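Local coordinates for protein possible metal-dependent hydrolase (Veillonella parvula, PDB 3RPC) that is probably a metal-dependent hydrolase of the metallo-beta-lactamase superfamily and binds a pair of zinc ions, at residues A[83-97]-A[106-120]. Residues are numbered along the deposited sequence; the frame is centred on the assembly and turned at random. Where two conformers were deposited one is given.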
ATOM      1  N   ILE A  83      26.535   2.802  -6.974  1.00 18.59           N
ATOM      2  CA  ILE A  83      26.413   4.027  -7.765  1.00 18.97           C
ATOM      3  C   ILE A  83      27.632   4.226  -8.663  1.00 21.92           C
ATOM      4  O   ILE A  83      27.506   4.624  -9.827  1.00 21.53           O
ATOM      5  CB  ILE A  83      26.217   5.252  -6.858  1.00 19.19           C
ATOM      6  CG1 ILE A  83      24.817   5.222  -6.232  1.00 19.71           C
ATOM      7  CG2 ILE A  83      26.414   6.553  -7.646  1.00 22.32           C
ATOM      8  CD1 ILE A  83      24.736   5.961  -4.913  1.00 21.02           C
ATOM      9  N   ASN A  84      28.807   3.919  -8.129  1.00 19.35           N
ATOM     10  CA  ASN A  84      30.057   4.200  -8.837  1.00 20.30           C
ATOM     11  C   ASN A  84      30.520   3.078  -9.759  1.00 24.93           C
ATOM     12  O   ASN A  84      31.470   3.258 -10.526  1.00 26.28           O
ATOM     13  CB  ASN A  84      31.162   4.529  -7.831  1.00 22.14           C
ATOM     14  CG  ASN A  84      30.920   5.842  -7.101  1.00 26.29           C
ATOM     15  OD1 ASN A  84      30.363   6.788  -7.661  1.00 37.10           O
ATOM     16  ND2 ASN A  84      31.348   5.905  -5.847  1.00 36.34           N
ATOM     17  N   SER A  85      29.858   1.927  -9.686  1.00 22.74           N
ATOM     18  CA  SER A  85      30.283   0.739 -10.426  1.00 20.31           C
ATOM     19  C   SER A  85      29.349   0.398 -11.583  1.00 23.68           C
ATOM     20  O   SER A  85      29.789  -0.080 -12.624  1.00 24.70           O
ATOM     21  CB  SER A  85      30.383  -0.468  -9.490  1.00 24.55           C
ATOM     22  OG  SER A  85      31.336  -0.259  -8.457  1.00 30.15           O
ATOM     23  N   ILE A  86      28.053   0.630 -11.394  1.00 19.27           N
ATOM     24  CA  ILE A  86      27.064   0.284 -12.411  1.00 19.29           C
ATOM     25  C   ILE A  86      27.058   1.285 -13.574  1.00 17.27           C
ATOM     26  O   ILE A  86      26.980   2.486 -13.354  1.00 20.71           O
ATOM     27  CB  ILE A  86      25.655   0.201 -11.780  1.00 18.91           C
ATOM     28  CG1 ILE A  86      25.647  -0.833 -10.651  1.00 20.63           C
ATOM     29  CG2 ILE A  86      24.604  -0.111 -12.846  1.00 20.07           C
ATOM     30  CD1 ILE A  86      24.399  -0.778  -9.778  1.00 20.72           C
ATOM     31  N   PRO A  87      27.149   0.788 -14.823  1.00 20.76           N
ATOM     32  CA  PRO A  87      27.101   1.697 -15.975  1.00 24.72           C
ATOM     33  C   PRO A  87      25.877   2.610 -15.924  1.00 21.22           C
ATOM     34  O   PRO A  87      24.753   2.148 -15.678  1.00 21.03           O
ATOM     35  CB  PRO A  87      27.032   0.745 -17.174  1.00 24.26           C
ATOM     36  CG  PRO A  87      27.731  -0.471 -16.711  1.00 23.85           C
ATOM     37  CD  PRO A  87      27.405  -0.605 -15.228  1.00 22.35           C
ATOM     38  N   LYS A  88      26.107   3.902 -16.140  1.00 23.62           N
ATOM     39  CA  LYS A  88      25.080   4.921 -15.969  1.00 24.02           C
ATOM     40  C   LYS A  88      23.961   4.804 -16.993  1.00 23.30           C
ATOM     41  O   LYS A  88      22.901   5.405 -16.826  1.00 23.13           O
ATOM     42  CB  LYS A  88      25.692   6.322 -16.064  1.00 25.85           C
ATOM     43  CG  LYS A  88      26.795   6.606 -15.060  1.00 25.82           C
ATOM     44  CD  LYS A  88      26.314   6.495 -13.619  1.00 28.10           C
ATOM     45  CE  LYS A  88      27.380   7.034 -12.678  1.00 31.59           C
ATOM     46  NZ  LYS A  88      26.968   6.977 -11.260  1.00 30.77           N
ATOM     47  N   SER A  89      24.199   4.042 -18.053  1.00 21.83           N
ATOM     48  CA  SER A  89      23.215   3.929 -19.118  1.00 20.83           C
ATOM     49  C   SER A  89      22.246   2.751 -18.947  1.00 19.84           C
ATOM     50  O   SER A  89      21.287   2.631 -19.707  1.00 23.37           O
ATOM     51  CB  SER A  89      23.917   3.847 -20.476  1.00 23.99           C
ATOM     52  OG  SER A  89      24.787   2.737 -20.499  1.00 28.63           O
ATOM     53  N   LEU A  90      22.480   1.889 -17.957  1.00 17.78           N
ATOM     54  CA  LEU A  90      21.570   0.765 -17.735  1.00 19.42           C
ATOM     55  C   LEU A  90      20.229   1.255 -17.212  1.00 17.80           C
ATOM     56  O   LEU A  90      20.180   2.146 -16.366  1.00 19.29           O
ATOM     57  CB  LEU A  90      22.147  -0.224 -16.730  1.00 20.53           C
ATOM     58  CG  LEU A  90      23.281  -1.113 -17.232  1.00 21.89           C
ATOM     59  CD1 LEU A  90      23.842  -1.942 -16.088  1.00 23.26           C
ATOM     60  CD2 LEU A  90      22.777  -2.005 -18.367  1.00 25.36           C
ATOM     61  N   PRO A  91      19.133   0.680 -17.718  1.00 17.94           N
ATOM     62  CA  PRO A  91      17.819   1.024 -17.158  1.00 19.25           C
ATOM     63  C   PRO A  91      17.755   0.661 -15.672  1.00 17.92           C
ATOM     64  O   PRO A  91      18.139  -0.446 -15.292  1.00 17.92           O
ATOM     65  CB  PRO A  91      16.853   0.137 -17.954  1.00 19.36           C
ATOM     66  CG  PRO A  91      17.591  -0.171 -19.222  1.00 20.65           C
ATOM     67  CD  PRO A  91      19.030  -0.289 -18.820  1.00 21.45           C
ATOM     68  N   ILE A  92      17.273   1.595 -14.856  1.00 16.97           N
ATOM     69  CA  ILE A  92      17.098   1.387 -13.421  1.00 16.28           C
ATOM     70  C   ILE A  92      15.618   1.524 -13.106  1.00 18.33           C
ATOM     71  O   ILE A  92      15.032   2.568 -13.359  1.00 18.26           O
ATOM     72  CB  ILE A  92      17.848   2.454 -12.595  1.00 17.58           C
ATOM     73  CG1 ILE A  92      19.244   2.734 -13.177  1.00 17.26           C
ATOM     74  CG2 ILE A  92      17.905   2.057 -11.120  1.00 16.73           C
ATOM     75  CD1 ILE A  92      20.184   1.523 -13.190  1.00 17.60           C
ATOM     76  N   PHE A  93      15.026   0.476 -12.541  1.00 16.82           N
ATOM     77  CA  PHE A  93      13.610   0.487 -12.199  1.00 16.30           C
ATOM     78  C   PHE A  93      13.480   0.847 -10.731  1.00 16.44           C
ATOM     79  O   PHE A  93      14.167   0.276  -9.892  1.00 17.26           O
ATOM     80  CB  PHE A  93      13.000  -0.892 -12.470  1.00 15.63           C
ATOM     81  CG  PHE A  93      12.887  -1.206 -13.937  1.00 14.48           C
ATOM     82  CD1 PHE A  93      11.775  -0.808 -14.653  1.00 17.60           C
ATOM     83  CD2 PHE A  93      13.891  -1.900 -14.588  1.00 15.18           C
ATOM     84  CE1 PHE A  93      11.668  -1.076 -16.008  1.00 16.88           C
ATOM     85  CE2 PHE A  93      13.793  -2.178 -15.950  1.00 16.65           C
ATOM     86  CZ  PHE A  93      12.676  -1.771 -16.655  1.00 18.29           C
ATOM     87  N   VAL A  94      12.611   1.806 -10.434  1.00 15.06           N
ATOM     88  CA  VAL A  94      12.469   2.326  -9.080  1.00 16.11           C
ATOM     89  C   VAL A  94      10.995   2.438  -8.692  1.00 17.03           C
ATOM     90  O   VAL A  94      10.111   2.260  -9.528  1.00 17.54           O
ATOM     91  CB  VAL A  94      13.155   3.706  -8.939  1.00 17.08           C
ATOM     92  CG1 VAL A  94      14.639   3.607  -9.295  1.00 16.65           C
ATOM     93  CG2 VAL A  94      12.451   4.756  -9.809  1.00 18.95           C
ATOM     94  N   GLN A  95      10.731   2.706  -7.414  1.00 15.18           N
ATOM     95  CA  GLN A  95       9.357   2.649  -6.890  1.00 15.35           C
ATOM     96  C   GLN A  95       8.551   3.939  -6.970  1.00 19.91           C
ATOM     97  O   GLN A  95       7.324   3.905  -6.937  1.00 19.85           O
ATOM     98  CB  GLN A  95       9.365   2.175  -5.423  1.00 14.89           C
ATOM     99  CG  GLN A  95       9.896   3.220  -4.464  1.00 16.99           C
ATOM    100  CD  GLN A  95       9.899   2.770  -3.010  1.00 14.66           C
ATOM    101  OE1 GLN A  95       9.055   1.977  -2.581  1.00 15.96           O
ATOM    102  NE2 GLN A  95      10.841   3.297  -2.243  1.00 15.74           N
ATOM    103  N   ASN A  96       9.224   5.081  -7.067  1.00 14.81           N
ATOM    104  CA  ASN A  96       8.523   6.351  -6.962  1.00 15.05           C
ATOM    105  C   ASN A  96       9.392   7.496  -7.475  1.00 17.01           C
ATOM    106  O   ASN A  96      10.556   7.296  -7.827  1.00 17.65           O
ATOM    107  CB  ASN A  96       8.026   6.603  -5.527  1.00 16.16           C
ATOM    108  CG  ASN A  96       9.155   6.736  -4.513  1.00 17.85           C
ATOM    109  OD1 ASN A  96      10.293   7.051  -4.862  1.00 17.66           O
ATOM    110  ND2 ASN A  96       8.842   6.483  -3.242  1.00 19.78           N
ATOM    111  N   THR A  97       8.808   8.686  -7.523  1.00 18.04           N
ATOM    112  CA  THR A  97       9.507   9.849  -8.058  1.00 19.02           C
ATOM    113  C   THR A  97      10.711  10.245  -7.196  1.00 18.48           C
ATOM    114  O   THR A  97      11.747  10.643  -7.729  1.00 20.53           O
ATOM    115  CB  THR A  97       8.548  11.035  -8.214  1.00 22.58           C
ATOM    116  OG1 THR A  97       7.519  10.670  -9.140  1.00 23.48           O
ATOM    117  CG2 THR A  97       9.297  12.261  -8.746  1.00 22.60           C
ATOM    118  N   GLN A 106      22.370  10.986  -9.302  1.00 18.62           N
ATOM    119  CA  GLN A 106      23.587  10.203  -9.149  1.00 21.59           C
ATOM    120  C   GLN A 106      24.184   9.803 -10.502  1.00 22.84           C
ATOM    121  O   GLN A 106      25.159   9.054 -10.563  1.00 24.12           O
ATOM    122  CB  GLN A 106      23.323   8.990  -8.240  1.00 21.07           C
ATOM    123  CG  GLN A 106      23.010   9.405  -6.796  1.00 20.29           C
ATOM    124  CD  GLN A 106      22.398   8.303  -5.942  1.00 20.57           C
ATOM    125  OE1 GLN A 106      21.917   7.288  -6.448  1.00 19.77           O
ATOM    126  NE2 GLN A 106      22.416   8.506  -4.629  1.00 21.41           N
ATOM    127  N   GLY A 107      23.604  10.315 -11.585  1.00 23.07           N
ATOM    128  CA  GLY A 107      24.206  10.171 -12.900  1.00 23.00           C
ATOM    129  C   GLY A 107      23.533   9.171 -13.820  1.00 24.68           C
ATOM    130  O   GLY A 107      23.930   9.018 -14.969  1.00 25.90           O
ATOM    131  N   PHE A 108      22.515   8.477 -13.325  1.00 19.81           N
ATOM    132  CA  PHE A 108      21.821   7.482 -14.139  1.00 18.31           C
ATOM    133  C   PHE A 108      20.815   8.136 -15.085  1.00 22.53           C
ATOM    134  O   PHE A 108      19.973   8.923 -14.665  1.00 22.96           O
ATOM    135  CB  PHE A 108      21.199   6.406 -13.227  1.00 16.68           C
ATOM    136  CG  PHE A 108      22.242   5.592 -12.509  1.00 17.67           C
ATOM    137  CD1 PHE A 108      22.770   4.449 -13.093  1.00 20.62           C
ATOM    138  CD2 PHE A 108      22.749   6.003 -11.280  1.00 17.24           C
ATOM    139  CE1 PHE A 108      23.764   3.721 -12.457  1.00 21.03           C
ATOM    140  CE2 PHE A 108      23.750   5.278 -10.644  1.00 17.81           C
ATOM    141  CZ  PHE A 108      24.253   4.136 -11.231  1.00 20.39           C
ATOM    142  N   ILE A 109      20.931   7.832 -16.375  1.00 20.73           N
ATOM    143  CA  ILE A 109      20.195   8.588 -17.390  1.00 20.09           C
ATOM    144  C   ILE A 109      18.909   7.920 -17.850  1.00 21.30           C
ATOM    145  O   ILE A 109      18.120   8.523 -18.575  1.00 22.92           O
ATOM    146  CB  ILE A 109      21.064   8.830 -18.636  1.00 19.37           C
ATOM    147  CG1 ILE A 109      21.391   7.491 -19.305  1.00 21.81           C
ATOM    148  CG2 ILE A 109      22.341   9.574 -18.267  1.00 23.09           C
ATOM    149  CD1 ILE A 109      22.067   7.646 -20.667  1.00 21.69           C
ATOM    150  N   ASP A 110      18.688   6.682 -17.416  1.00 19.88           N
ATOM    151  CA  ASP A 110      17.497   5.940 -17.806  1.00 22.10           C
ATOM    152  C   ASP A 110      16.865   5.295 -16.574  1.00 22.67           C
ATOM    153  O   ASP A 110      17.008   4.101 -16.341  1.00 20.11           O
ATOM    154  CB  ASP A 110      17.855   4.887 -18.856  1.00 22.33           C
ATOM    155  CG  ASP A 110      16.638   4.191 -19.428  1.00 22.04           C
ATOM    156  OD1 ASP A 110      15.502   4.575 -19.070  1.00 23.81           O
ATOM    157  OD2 ASP A 110      16.824   3.269 -20.253  1.00 24.66           O
ATOM    158  N   VAL A 111      16.181   6.115 -15.791  1.00 18.60           N
ATOM    159  CA  VAL A 111      15.529   5.658 -14.564  1.00 17.88           C
ATOM    160  C   VAL A 111      14.016   5.633 -14.782  1.00 20.33           C
ATOM    161  O   VAL A 111      13.431   6.618 -15.238  1.00 22.79           O
ATOM    162  CB  VAL A 111      15.891   6.571 -13.377  1.00 19.41           C
ATOM    163  CG1 VAL A 111      15.277   6.031 -12.083  1.00 20.97           C
ATOM    164  CG2 VAL A 111      17.415   6.680 -13.248  1.00 21.36           C
ATOM    165  N   ARG A 112      13.382   4.507 -14.448  1.00 17.70           N
ATOM    166  CA  ARG A 112      11.988   4.268 -14.799  1.00 18.67           C
ATOM    167  C   ARG A 112      11.189   3.918 -13.556  1.00 16.39           C
ATOM    168  O   ARG A 112      11.484   2.941 -12.880  1.00 18.70           O
ATOM    169  CB  ARG A 112      11.888   3.112 -15.806  1.00 20.09           C
ATOM    170  CG  ARG A 112      12.809   3.265 -17.034  1.00 20.19           C
ATOM    171  CD  ARG A 112      12.617   2.129 -18.053  1.00 19.23           C
ATOM    172  NE  ARG A 112      13.617   2.217 -19.116  1.00 19.95           N
ATOM    173  CZ  ARG A 112      13.697   1.397 -20.159  1.00 20.80           C
ATOM    174  NH1 ARG A 112      12.818   0.423 -20.328  1.00 20.71           N
ATOM    175  NH2 ARG A 112      14.661   1.572 -21.055  1.00 21.87           N
ATOM    176  N   ILE A 113      10.166   4.719 -13.279  1.00 17.42           N
ATOM    177  CA  ILE A 113       9.292   4.490 -12.137  1.00 16.18           C
ATOM    178  C   ILE A 113       8.232   3.455 -12.474  1.00 17.76           C
ATOM    179  O   ILE A 113       7.501   3.602 -13.463  1.00 19.06           O
ATOM    180  CB  ILE A 113       8.555   5.782 -11.734  1.00 16.40           C
ATOM    181  CG1 ILE A 113       9.562   6.877 -11.385  1.00 19.75           C
ATOM    182  CG2 ILE A 113       7.635   5.506 -10.541  1.00 17.84           C
ATOM    183  CD1 ILE A 113       8.953   8.276 -11.323  1.00 22.60           C
ATOM    184  N   ILE A 114       8.146   2.406 -11.658  1.00 15.26           N
ATOM    185  CA  ILE A 114       7.048   1.461 -11.813  1.00 16.40           C
ATOM    186  C   ILE A 114       5.843   2.004 -11.056  1.00 18.23           C
ATOM    187  O   ILE A 114       5.706   1.788  -9.860  1.00 19.85           O
ATOM    188  CB  ILE A 114       7.392   0.047 -11.287  1.00 16.56           C
ATOM    189  CG1 ILE A 114       8.749  -0.423 -11.814  1.00 19.39           C
ATOM    190  CG2 ILE A 114       6.303  -0.940 -11.679  1.00 20.02           C
ATOM    191  CD1 ILE A 114       9.117  -1.839 -11.352  1.00 20.20           C
ATOM    192  N   PHE A 115       4.974   2.728 -11.748  1.00 20.73           N
ATOM    193  CA  PHE A 115       3.776   3.254 -11.104  1.00 23.14           C
ATOM    194  C   PHE A 115       2.777   2.143 -10.814  1.00 20.48           C
ATOM    195  O   PHE A 115       2.187   2.089  -9.729  1.00 24.05           O
ATOM    196  CB  PHE A 115       3.127   4.328 -11.981  1.00 21.07           C
ATOM    197  CG  PHE A 115       3.955   5.571 -12.135  1.00 19.16           C
ATOM    198  CD1 PHE A 115       4.090   6.466 -11.088  1.00 21.90           C
ATOM    199  CD2 PHE A 115       4.595   5.849 -13.334  1.00 23.25           C
ATOM    200  CE1 PHE A 115       4.845   7.616 -11.232  1.00 24.51           C
ATOM    201  CE2 PHE A 115       5.354   7.000 -13.484  1.00 26.85           C
ATOM    202  CZ  PHE A 115       5.479   7.881 -12.429  1.00 27.46           C
ATOM    203  N   GLU A 116       2.569   1.280 -11.802  1.00 21.22           N
ATOM    204  CA  GLU A 116       1.732   0.094 -11.661  1.00 20.89           C
ATOM    205  C   GLU A 116       2.488  -1.092 -12.233  1.00 19.20           C
ATOM    206  O   GLU A 116       2.867  -2.005 -11.504  1.00 19.20           O
ATOM    207  CB  GLU A 116       0.420   0.239 -12.424  1.00 26.34           C
ATOM    208  CG  GLU A 116      -0.574   1.192 -11.833  1.00 30.16           C
ATOM    209  CD  GLU A 116      -1.879   1.172 -12.605  1.00 38.77           C
ATOM    210  OE1 GLU A 116      -1.860   0.763 -13.787  1.00 38.05           O
ATOM    211  OE2 GLU A 116      -2.918   1.554 -12.035  1.00 31.20           O
ATOM    212  N   SER A 117       2.700  -1.071 -13.546  1.00 19.42           N
ATOM    213  CA  SER A 117       3.521  -2.078 -14.201  1.00 17.06           C
ATOM    214  C   SER A 117       4.256  -1.448 -15.374  1.00 19.37           C
ATOM    215  O   SER A 117       3.816  -0.425 -15.915  1.00 22.90           O
ATOM    216  CB  SER A 117       2.669  -3.256 -14.690  1.00 20.03           C
ATOM    217  OG  SER A 117       1.792  -2.875 -15.743  1.00 25.62           O
ATOM    218  N   LEU A 118       5.387  -2.038 -15.734  1.00 18.19           N
ATOM    219  CA  LEU A 118       6.112  -1.640 -16.940  1.00 17.16           C
ATOM    220  C   LEU A 118       6.510  -2.899 -17.684  1.00 20.83           C
ATOM    221  O   LEU A 118       6.601  -3.978 -17.089  1.00 22.12           O
ATOM    222  CB  LEU A 118       7.374  -0.844 -16.592  1.00 19.09           C
ATOM    223  CG  LEU A 118       7.168   0.534 -15.957  1.00 20.71           C
ATOM    224  CD1 LEU A 118       8.492   1.151 -15.567  1.00 21.18           C
ATOM    225  CD2 LEU A 118       6.378   1.465 -16.885  1.00 20.02           C
ATOM    226  N   GLU A 119       6.728  -2.771 -18.985  1.00 21.65           N
ATOM    227  CA  GLU A 119       7.234  -3.887 -19.766  0.54 24.52           C
ATOM    228  C   GLU A 119       8.689  -3.641 -20.136  1.00 22.47           C
ATOM    229  O   GLU A 119       9.097  -2.506 -20.400  1.00 25.27           O
ATOM    230  CB  GLU A 119       6.385  -4.101 -21.020  0.54 30.75           C
ATOM    231  CG  GLU A 119       6.573  -5.468 -21.658  0.54 39.56           C
ATOM    232  CD  GLU A 119       5.320  -5.962 -22.359  0.54 52.14           C
ATOM    233  OE1 GLU A 119       4.285  -5.265 -22.291  0.54 54.45           O
ATOM    234  OE2 GLU A 119       5.369  -7.050 -22.971  0.54 54.78           O
ATOM    235  N   PHE A 120       9.471  -4.709 -20.143  1.00 19.48           N
ATOM    236  CA  PHE A 120      10.876  -4.612 -20.493  1.00 18.69           C
ATOM    237  C   PHE A 120      11.295  -5.906 -21.158  1.00 19.95           C
ATOM    238  O   PHE A 120      11.314  -6.956 -20.517  1.00 20.70           O
ATOM    239  CB  PHE A 120      11.725  -4.370 -19.235  1.00 19.77           C
ATOM    240  CG  PHE A 120      13.183  -4.142 -19.520  1.00 20.61           C
ATOM    241  CD1 PHE A 120      13.605  -2.982 -20.154  1.00 22.52           C
ATOM    242  CD2 PHE A 120      14.138  -5.083 -19.159  1.00 19.09           C
ATOM    243  CE1 PHE A 120      14.946  -2.768 -20.425  1.00 23.62           C
ATOM    244  CE2 PHE A 120      15.486  -4.871 -19.420  1.00 22.63           C
ATOM    245  CZ  PHE A 120      15.892  -3.714 -20.059  1.00 24.00           C
TER
HETATM  246  O   HOH W   1      20.369   4.801 -16.122  1.00 20.56           O
HETATM  247  O   HOH W   2      19.298   3.030 -21.329  1.00 28.94           O
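Strands 92-94 and 111-113 are the parallel pair of a beta-alpha-beta unit at the margin of one sheet of the metallo-beta-lactamase fold, with helix 97-105 as the crossover. Ile92 pairs with Val111, Phe93 with Arg112 and Val94 with Ile113. The backbone ladder runs from Ile92 N to Asp110 O (2.9 Å) through to Ile114 N on Val94 O. On the face turned to the helix, Val94 CG1 meets Val111 CG1 at 3.7 Å, and Ile103 packs against Val94. On the other face, Phe93 reaches toward strand 117-120 of the second sheet and sets its edge against the face of Phe120, a T-shaped pair with planes at 76°; Leu118 CD1 lies in the plane of the Phe93 ring. Beside it, the extended Arg112 side chain grips Asp110 side-on, NE to OD1 at 3.0 Å and NH2 to OD2 at 2.9 Å, which fixes the rotation of the guanidinium, one face of which lies against Pro91 CB and CG. Ahead of the strands, water 1 donates to Lys88 O and Leu90 O and accepts from Asp110 N, bridging the two loops. The Phe108 ring touches Ile86 CG2 through CE1 and Ile92 CD1 through CD1, and Trp78 meets it edge-to-face. The Lys88 chain, bent at chi2 (-61°), lays CD over the centre of the Phe108 ring, 3.9 Å from its centroid, and brings NZ to two backbone carbonyls, Gln106 O at 2.8 Å and Ile83 O at 2.8 Å, the latter approached from above the carbonyl plane.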